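Local atomic coordinates of fervidolysin (PDB entry 1R6V), a protein that degrades keratin into peptides as a calcium-binding, subtilisin-like serine protease, letting its bacterium grow on native feathers. Residues R41-V44 and D45-V48; A77-K80 and I81-L84; D320-G324 and T325-A329; N418-G421 and W422-D425. The protein carries 1 engineered substitution. All coordinates share one frame; numbering follows the deposited sequence.

Contact 1 of 4, residues R41-V44 and D45-V48; sequences RSEV and DKIV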
# COMPACT_ATOMS: atom_id res chain seq x y z
N ARG A 41 -0.19 -7.20 -21.45
CA ARG A 41 -0.73 -8.47 -20.97
C ARG A 41 -0.04 -9.70 -21.60
O ARG A 41 0.08 -10.73 -20.95
CB ARG A 41 -2.24 -8.53 -21.23
CG ARG A 41 -2.93 -9.87 -20.89
CD ARG A 41 -2.74 -10.27 -19.41
NE ARG A 41 -3.34 -11.57 -19.08
CZ ARG A 41 -2.76 -12.75 -19.28
NH1 ARG A 41 -1.55 -12.83 -19.82
NH2 ARG A 41 -3.38 -13.87 -18.93
N SER A 42 0.41 -9.58 -22.84
CA SER A 42 1.06 -10.73 -23.48
C SER A 42 2.37 -11.13 -22.79
O SER A 42 2.74 -12.31 -22.75
CB SER A 42 1.30 -10.46 -24.97
OG SER A 42 2.32 -9.49 -25.16
N GLU A 43 3.07 -10.15 -22.22
CA GLU A 43 4.33 -10.44 -21.54
C GLU A 43 4.12 -11.28 -20.30
O GLU A 43 5.03 -11.99 -19.87
CB GLU A 43 5.05 -9.14 -21.15
CG GLU A 43 5.78 -8.46 -22.29
CD GLU A 43 6.97 -9.27 -22.80
OE1 GLU A 43 8.00 -9.37 -22.09
OE2 GLU A 43 6.88 -9.81 -23.92
N VAL A 44 2.94 -11.19 -19.71
CA VAL A 44 2.65 -11.97 -18.52
C VAL A 44 2.74 -13.45 -18.87
O VAL A 44 3.13 -14.27 -18.04
CB VAL A 44 1.23 -11.64 -17.97
CG1 VAL A 44 0.93 -12.49 -16.74
CG2 VAL A 44 1.15 -10.15 -17.60
N ASP A 45 2.40 -13.79 -20.11
CA ASP A 45 2.46 -15.19 -20.51
C ASP A 45 3.88 -15.75 -20.45
O ASP A 45 4.06 -16.95 -20.28
CB ASP A 45 1.85 -15.37 -21.90
CG ASP A 45 0.36 -15.02 -21.94
OD1 ASP A 45 -0.32 -15.20 -20.90
OD2 ASP A 45 -0.12 -14.58 -23.00
N LYS A 46 4.88 -14.88 -20.57
CA LYS A 46 6.28 -15.31 -20.49
C LYS A 46 6.59 -15.71 -19.04
O LYS A 46 7.38 -16.62 -18.80
CB LYS A 46 7.22 -14.20 -20.94
CG LYS A 46 7.14 -13.89 -22.42
CD LYS A 46 8.10 -12.78 -22.79
CE LYS A 46 8.11 -12.51 -24.30
NZ LYS A 46 9.04 -11.40 -24.63
N ILE A 47 5.96 -15.03 -18.08
CA ILE A 47 6.14 -15.35 -16.67
C ILE A 47 5.39 -16.65 -16.35
O ILE A 47 5.90 -17.49 -15.62
CB ILE A 47 5.60 -14.22 -15.75
CG1 ILE A 47 6.45 -12.97 -15.92
CG2 ILE A 47 5.63 -14.67 -14.29
CD1 ILE A 47 5.92 -11.73 -15.16
N VAL A 48 4.18 -16.80 -16.89
CA VAL A 48 3.40 -18.01 -16.62
C VAL A 48 4.18 -19.24 -17.08
O VAL A 48 4.30 -20.22 -16.34
CB VAL A 48 2.02 -17.95 -17.34
CG1 VAL A 48 1.31 -19.29 -17.23
CG2 VAL A 48 1.16 -16.86 -16.69
O HOH W 1 -2.91 -16.60 -19.63
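Arg41 sets its CG trans to the backbone N (chi1 175°) and then bends at chi2, which swings the guanidinium forward along the helix to Asp45, one turn on. NH1 meets OD1 of Asp45 at 2.9 Å in a salt bridge. The carboxylate oxygen lies in the guanidinium plane, yet the N-H comes down on it from above the carboxylate plane, the two flat groups being 66° apart. A water bridges the same pair, accepting from Arg41 NH2 and donating to Asp45 OD1, while NH2 also forms a salt bridge with Glu58. A second ion pair runs from Glu43 to Lys46, three residues on. Glu43 folds back at chi2, Lys46 stays extended, and NZ reaches the syn lone pair of Glu43 OE2 at 2.8 Å. Beneath the side chains, Val48 N bonds to Val44 O at 3.0 Å, whereas Asp45 N and Lys46 N reach back only three residues, to the carbonyls of Ser42 and Glu43, a 3-10-like pattern at the start of the helix. Val44 and Ile47 carry the apolar side of helix 41-51, which packs on strands 33-38, 64-68 and 89-93 of the propeptide's antiparallel sheet.

Contact 2 of 4, residues A77-K80 and I81-L84; sequences AYDK and IKAL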
# COMPACT_ATOMS: atom_id res chain seq x y z
N ALA A 77 10.12 -18.41 -7.75
CA ALA A 77 9.49 -17.79 -8.92
C ALA A 77 10.31 -16.56 -9.31
O ALA A 77 10.51 -16.28 -10.50
CB ALA A 77 8.03 -17.39 -8.60
N TYR A 78 10.76 -15.80 -8.32
CA TYR A 78 11.59 -14.64 -8.62
C TYR A 78 12.85 -15.11 -9.37
O TYR A 78 13.27 -14.47 -10.33
CB TYR A 78 12.02 -13.94 -7.33
CG TYR A 78 11.03 -13.00 -6.70
CD1 TYR A 78 9.66 -13.06 -7.00
CD2 TYR A 78 11.46 -12.05 -5.78
CE1 TYR A 78 8.74 -12.18 -6.39
CE2 TYR A 78 10.56 -11.17 -5.17
CZ TYR A 78 9.20 -11.23 -5.48
OH TYR A 78 8.32 -10.33 -4.88
N ASP A 79 13.44 -16.21 -8.94
CA ASP A 79 14.65 -16.69 -9.61
C ASP A 79 14.39 -17.04 -11.07
O ASP A 79 15.26 -16.86 -11.91
CB ASP A 79 15.23 -17.92 -8.89
CG ASP A 79 15.84 -17.58 -7.54
OD1 ASP A 79 16.35 -16.45 -7.37
OD2 ASP A 79 15.83 -18.45 -6.65
N LYS A 80 13.19 -17.54 -11.37
CA LYS A 80 12.84 -17.90 -12.74
C LYS A 80 12.50 -16.69 -13.60
O LYS A 80 12.53 -16.77 -14.83
CB LYS A 80 11.62 -18.83 -12.75
CG LYS A 80 11.89 -20.24 -12.28
CD LYS A 80 12.50 -21.07 -13.39
CE LYS A 80 12.55 -22.53 -13.01
NZ LYS A 80 12.83 -23.40 -14.19
N ILE A 81 12.17 -15.58 -12.95
CA ILE A 81 11.76 -14.36 -13.64
C ILE A 81 12.84 -13.29 -13.80
O ILE A 81 12.90 -12.62 -14.82
CB ILE A 81 10.58 -13.69 -12.87
CG1 ILE A 81 9.39 -14.66 -12.76
CG2 ILE A 81 10.15 -12.40 -13.57
CD1 ILE A 81 8.29 -14.18 -11.80
N LYS A 82 13.68 -13.18 -12.78
CA LYS A 82 14.72 -12.14 -12.73
C LYS A 82 15.66 -12.01 -13.90
O LYS A 82 16.20 -10.93 -14.14
CB LYS A 82 15.53 -12.28 -11.44
CG LYS A 82 16.57 -13.38 -11.44
CD LYS A 82 17.06 -13.63 -10.03
CE LYS A 82 18.11 -14.73 -10.02
NZ LYS A 82 18.43 -15.21 -8.65
N ALA A 83 15.87 -13.09 -14.64
CA ALA A 83 16.77 -13.03 -15.78
C ALA A 83 16.05 -13.17 -17.12
O ALA A 83 16.70 -13.43 -18.14
CB ALA A 83 17.86 -14.12 -15.64
N LEU A 84 14.73 -13.00 -17.13
CA LEU A 84 13.96 -13.14 -18.37
C LEU A 84 14.01 -11.94 -19.31
O LEU A 84 13.68 -12.07 -20.49
CB LEU A 84 12.49 -13.45 -18.07
CG LEU A 84 12.21 -14.77 -17.37
CD1 LEU A 84 10.71 -14.92 -17.15
CD2 LEU A 84 12.74 -15.93 -18.22
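Helix 74-81 runs out here with Tyr78 O taking two N-H groups, Lys82 N at 2.8 Å, nearly in line with the C=O bond, and Ile81 N from above the carbonyl plane, before a type I turn from Ile81 to Leu84 leads away. Asp79 and Lys82 lie side by side and point the same way. The lysine starts with CG between its backbone N and carbonyl carbon (chi1 78°) and is extended beyond CG, which takes its methylenes past Tyr78 O and the CA of Asp79 before NZ meets Asp79 OD1 at 2.7 Å. That ammonium arrives above the carboxylate plane, 42° out of it. One helical turn back from Ile81, Ala77 O touches CG1 of Ile81 at 3.0 Å, and Leu84 brings CG to 3.2 Å from Lys80 O. Ile81 also touches Ile47 of helix 41-51 and Val92 of strand 89-93. Both charged ends have further partners: Asp79 OD1 accepts from Tyr524 OH, and Lys82 NZ donates to Gly522 O. The buried lysine thus has its charge balanced by the aspartate, which is likely to favour the ionised form of both, and the pair ties this propeptide helix to residues far along the chain.

Contact 3 of 4, residues D320-G324 and T325-A329; sequences DYYGG and TFRVA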
# COMPACT_ATOMS: atom_id res chain seq x y z
N ASP A 320 -12.47 8.14 23.13
CA ASP A 320 -13.18 7.70 24.32
C ASP A 320 -13.62 9.02 24.96
O ASP A 320 -13.27 10.10 24.50
CB ASP A 320 -12.18 6.94 25.20
CG ASP A 320 -12.80 6.31 26.44
OD1 ASP A 320 -14.04 6.25 26.57
OD2 ASP A 320 -12.01 5.84 27.30
N TYR A 321 -14.41 8.95 26.02
CA TYR A 321 -14.81 10.17 26.71
C TYR A 321 -14.85 9.79 28.18
O TYR A 321 -15.53 8.84 28.56
CB TYR A 321 -16.20 10.63 26.25
CG TYR A 321 -16.61 11.94 26.87
CD1 TYR A 321 -16.24 13.16 26.31
CD2 TYR A 321 -17.35 11.95 28.06
CE1 TYR A 321 -16.59 14.37 26.90
CE2 TYR A 321 -17.71 13.16 28.67
CZ TYR A 321 -17.33 14.36 28.09
OH TYR A 321 -17.68 15.57 28.68
N TYR A 322 -14.10 10.51 29.00
CA TYR A 322 -14.06 10.22 30.43
C TYR A 322 -13.55 11.45 31.15
O TYR A 322 -12.75 12.21 30.61
CB TYR A 322 -13.13 9.04 30.70
CG TYR A 322 -13.15 8.56 32.13
CD1 TYR A 322 -14.19 7.75 32.59
CD2 TYR A 322 -12.16 8.94 33.04
CE1 TYR A 322 -14.24 7.33 33.92
CE2 TYR A 322 -12.22 8.53 34.38
CZ TYR A 322 -13.26 7.72 34.81
OH TYR A 322 -13.35 7.34 36.14
N GLY A 323 -14.03 11.66 32.37
CA GLY A 323 -13.58 12.83 33.12
C GLY A 323 -13.94 14.14 32.44
O GLY A 323 -13.20 15.12 32.54
N GLY A 324 -15.07 14.15 31.74
CA GLY A 324 -15.53 15.35 31.07
C GLY A 324 -14.73 15.81 29.87
O GLY A 324 -14.84 16.97 29.47
N THR A 325 -13.91 14.93 29.29
CA THR A 325 -13.13 15.30 28.12
C THR A 325 -12.97 14.14 27.15
O THR A 325 -12.96 12.97 27.53
CB THR A 325 -11.70 15.78 28.50
OG1 THR A 325 -10.97 14.69 29.08
CG2 THR A 325 -11.77 16.92 29.51
N PHE A 326 -12.88 14.47 25.87
CA PHE A 326 -12.65 13.43 24.88
C PHE A 326 -11.18 13.10 25.00
O PHE A 326 -10.39 13.92 25.47
CB PHE A 326 -12.95 13.96 23.47
CG PHE A 326 -14.41 14.01 23.14
CD1 PHE A 326 -15.14 15.19 23.31
CD2 PHE A 326 -15.07 12.87 22.71
CE1 PHE A 326 -16.50 15.21 23.05
CE2 PHE A 326 -16.43 12.88 22.46
CZ PHE A 326 -17.15 14.05 22.63
N ARG A 327 -10.79 11.90 24.58
CA ARG A 327 -9.40 11.49 24.62
C ARG A 327 -9.19 10.32 23.68
O ARG A 327 -10.14 9.59 23.39
CB ARG A 327 -9.02 11.09 26.05
CG ARG A 327 -9.99 10.12 26.70
CD ARG A 327 -10.36 10.59 28.10
NE ARG A 327 -9.16 10.74 28.92
CZ ARG A 327 -9.14 11.20 30.17
NH1 ARG A 327 -10.27 11.55 30.76
NH2 ARG A 327 -7.99 11.30 30.82
N VAL A 328 -7.97 10.15 23.19
CA VAL A 328 -7.67 9.04 22.30
C VAL A 328 -7.85 7.76 23.10
O VAL A 328 -7.43 7.69 24.25
CB VAL A 328 -6.23 9.12 21.77
CG1 VAL A 328 -6.02 8.13 20.64
CG2 VAL A 328 -5.94 10.53 21.30
N ALA A 329 -8.48 6.75 22.50
CA ALA A 329 -8.75 5.49 23.18
C ALA A 329 -7.53 4.83 23.81
O ALA A 329 -7.66 4.08 24.78
CB ALA A 329 -9.45 4.53 22.24
O HOH W 2 -10.50 3.73 25.79
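Asp320, Thr325 and Arg327 lie on one face of this beta hairpin and give up the most surface to it. Asp320 and Arg327 form a hydrogen-bonded antiparallel pair, with Asp320 N to Arg327 O at 2.8 Å and almost straight (175°). The Asp320 carboxylate does not pair with Arg327: OD2 shares a water with Ala329 O, and OD1 takes a weak bond from Tyr321 N. Arg327 bends at chi2 and chi3, which carries its guanidinium back over the strand pair to the turn, where NH1 grips Tyr322 O at 2.6 Å. The oxygen lies in the guanidinium plane, and the N-H approaches from above the carbonyl plane. Thr325 N reaches that same carbonyl from its opposite face at 3.2 Å, closing the type I' turn, and Thr325 OG1 adds a weak bond. Gly323 and Gly324, both with positive phi, suit the turn. On the other face Tyr321 points an edge at Phe326, CD1 standing 3.6 Å above the ring centre in a T-shaped pair with centroids 4.8 Å apart. Tyr113 meets both rings. An alanine in place of Phe326 removes the ring face under Tyr321, and a gap is likely to open beside Tyr113. This hairpin of the subtilase catalytic domain is thus two-sided: backbone bonds and the Arg327 side chain hold the turn, and aromatic rings pack on the other face.

Contact 4 of 4, residues N418-G421 and W422-D425; sequences NGNG and WDHD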
# COMPACT_ATOMS: atom_id res chain seq x y z
N ASN A 418 -8.62 19.02 22.39
CA ASN A 418 -7.36 19.20 23.10
C ASN A 418 -6.91 20.66 23.16
O ASN A 418 -6.17 21.05 24.06
CB ASN A 418 -6.25 18.37 22.46
CG ASN A 418 -6.30 16.92 22.88
OD1 ASN A 418 -6.66 16.61 24.02
ND2 ASN A 418 -5.93 16.03 21.97
N GLY A 419 -7.36 21.46 22.19
CA GLY A 419 -7.00 22.87 22.17
C GLY A 419 -5.73 23.18 21.42
O GLY A 419 -5.40 24.36 21.21
N ASN A 420 -5.00 22.15 21.01
CA ASN A 420 -3.75 22.31 20.27
C ASN A 420 -3.97 22.43 18.76
O ASN A 420 -3.02 22.65 18.01
CB ASN A 420 -2.83 21.12 20.54
CG ASN A 420 -3.50 19.79 20.25
OD1 ASN A 420 -4.49 19.73 19.51
ND2 ASN A 420 -2.96 18.71 20.83
N GLY A 421 -5.21 22.25 18.30
CA GLY A 421 -5.47 22.37 16.88
C GLY A 421 -5.25 21.10 16.06
O GLY A 421 -6.11 20.73 15.25
N TRP A 422 -4.11 20.46 16.25
CA TRP A 422 -3.77 19.23 15.54
C TRP A 422 -2.68 18.47 16.29
O TRP A 422 -1.78 19.08 16.88
CB TRP A 422 -3.22 19.55 14.15
CG TRP A 422 -2.81 18.33 13.38
CD1 TRP A 422 -3.60 17.57 12.56
CD2 TRP A 422 -1.51 17.71 13.37
NE1 TRP A 422 -2.87 16.53 12.04
CE2 TRP A 422 -1.59 16.59 12.52
CE3 TRP A 422 -0.29 18.00 14.01
CZ2 TRP A 422 -0.50 15.75 12.28
CZ3 TRP A 422 0.79 17.16 13.77
CH2 TRP A 422 0.68 16.05 12.91
N ASP A 423 -2.77 17.14 16.27
CA ASP A 423 -1.78 16.28 16.92
C ASP A 423 -1.77 14.88 16.28
O ASP A 423 -2.70 14.54 15.55
CB ASP A 423 -2.02 16.19 18.43
CG ASP A 423 -3.39 15.67 18.80
OD1 ASP A 423 -3.74 14.55 18.34
OD2 ASP A 423 -4.11 16.36 19.56
N HIS A 424 -0.72 14.11 16.53
CA HIS A 424 -0.57 12.76 15.96
C HIS A 424 -1.54 11.73 16.53
O HIS A 424 -1.67 10.63 15.99
CB HIS A 424 0.85 12.22 16.19
CG HIS A 424 1.91 12.91 15.39
ND1 HIS A 424 2.87 12.22 14.68
CD2 HIS A 424 2.17 14.23 15.20
CE1 HIS A 424 3.68 13.09 14.09
NE2 HIS A 424 3.28 14.31 14.39
N ASP A 425 -2.22 12.07 17.61
CA ASP A 425 -3.13 11.12 18.22
C ASP A 425 -4.53 11.12 17.59
O ASP A 425 -5.07 10.06 17.24
CB ASP A 425 -3.25 11.40 19.72
CG ASP A 425 -2.01 11.00 20.49
OD1 ASP A 425 -1.93 11.29 21.70
OD2 ASP A 425 -1.11 10.39 19.87
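Two asparagine amides converge on one carboxylate oxygen, Asp423 OD2. Asn420 ND2 donates to it at 2.9 Å (155°) along the anti lone pair, the oxygen lying in the plane of the amide. Asn418 ND2 comes at 3.0 Å on the syn side, tilted out of the carboxylate plane, with its own amide 53° from that plane. Both side chains cross the aspartate at about a right angle. Asp423 reaches back to them because its CG sits between the backbone N and the carbonyl carbon (chi1 58°). Its other oxygen, OD1, is used as well: it accepts from Thr426 N and weakly from Asp425 N, so the one carboxylate links the residues before it to those just after it in the same loop. A lysine in its place would probably leave the amides of Asn418 and Asn420 without their shared acceptor and Thr426 N without its own.

Further out, the backbone sets these groups in place. Gly419 and Gly421 both have positive phi, at angles that leave no room for a CB beside the carbonyl oxygen of the previous residue, and between them Asn420 points toward Asp423; Trp422 N adds a weak bond to Asn420 O. Asp416 accepts from Gly419 N and, weakly, from Gly421 N. The Trp422 ring meets that of Tyr428. All of this belongs to the surface loop between helices 403-413 and 433-438 of the peptidase S8 region, where His424 pairs by backbone hydrogen bonds with Ser335 and Asp425 packs against Val328 of strand 325-328.

How the contacts relate
Contacts 1 to 4 follow one another along the chain and fall into two pairs on opposite sides of its centre. Contacts 1 and 2, with centres about 13 Å apart, lie on helix 41-51 and at the end of helix 74-81 with the turn that follows, and touch where Ile47 CG2 meets Ile81 CD1 at 3.7 Å. Contacts 3 and 4, centres about 14 Å apart, touch through Val328 CG2 and Asp425 CB: the hairpin in which strand 325-328 pairs with strand 314-322 of the mixed sheet meets the loop after helix 403-413. The centres of contacts 1 and 3 are about 55 Å apart. Each pair therefore belongs to a separate part of the molecule, the prodomain or the protease domain.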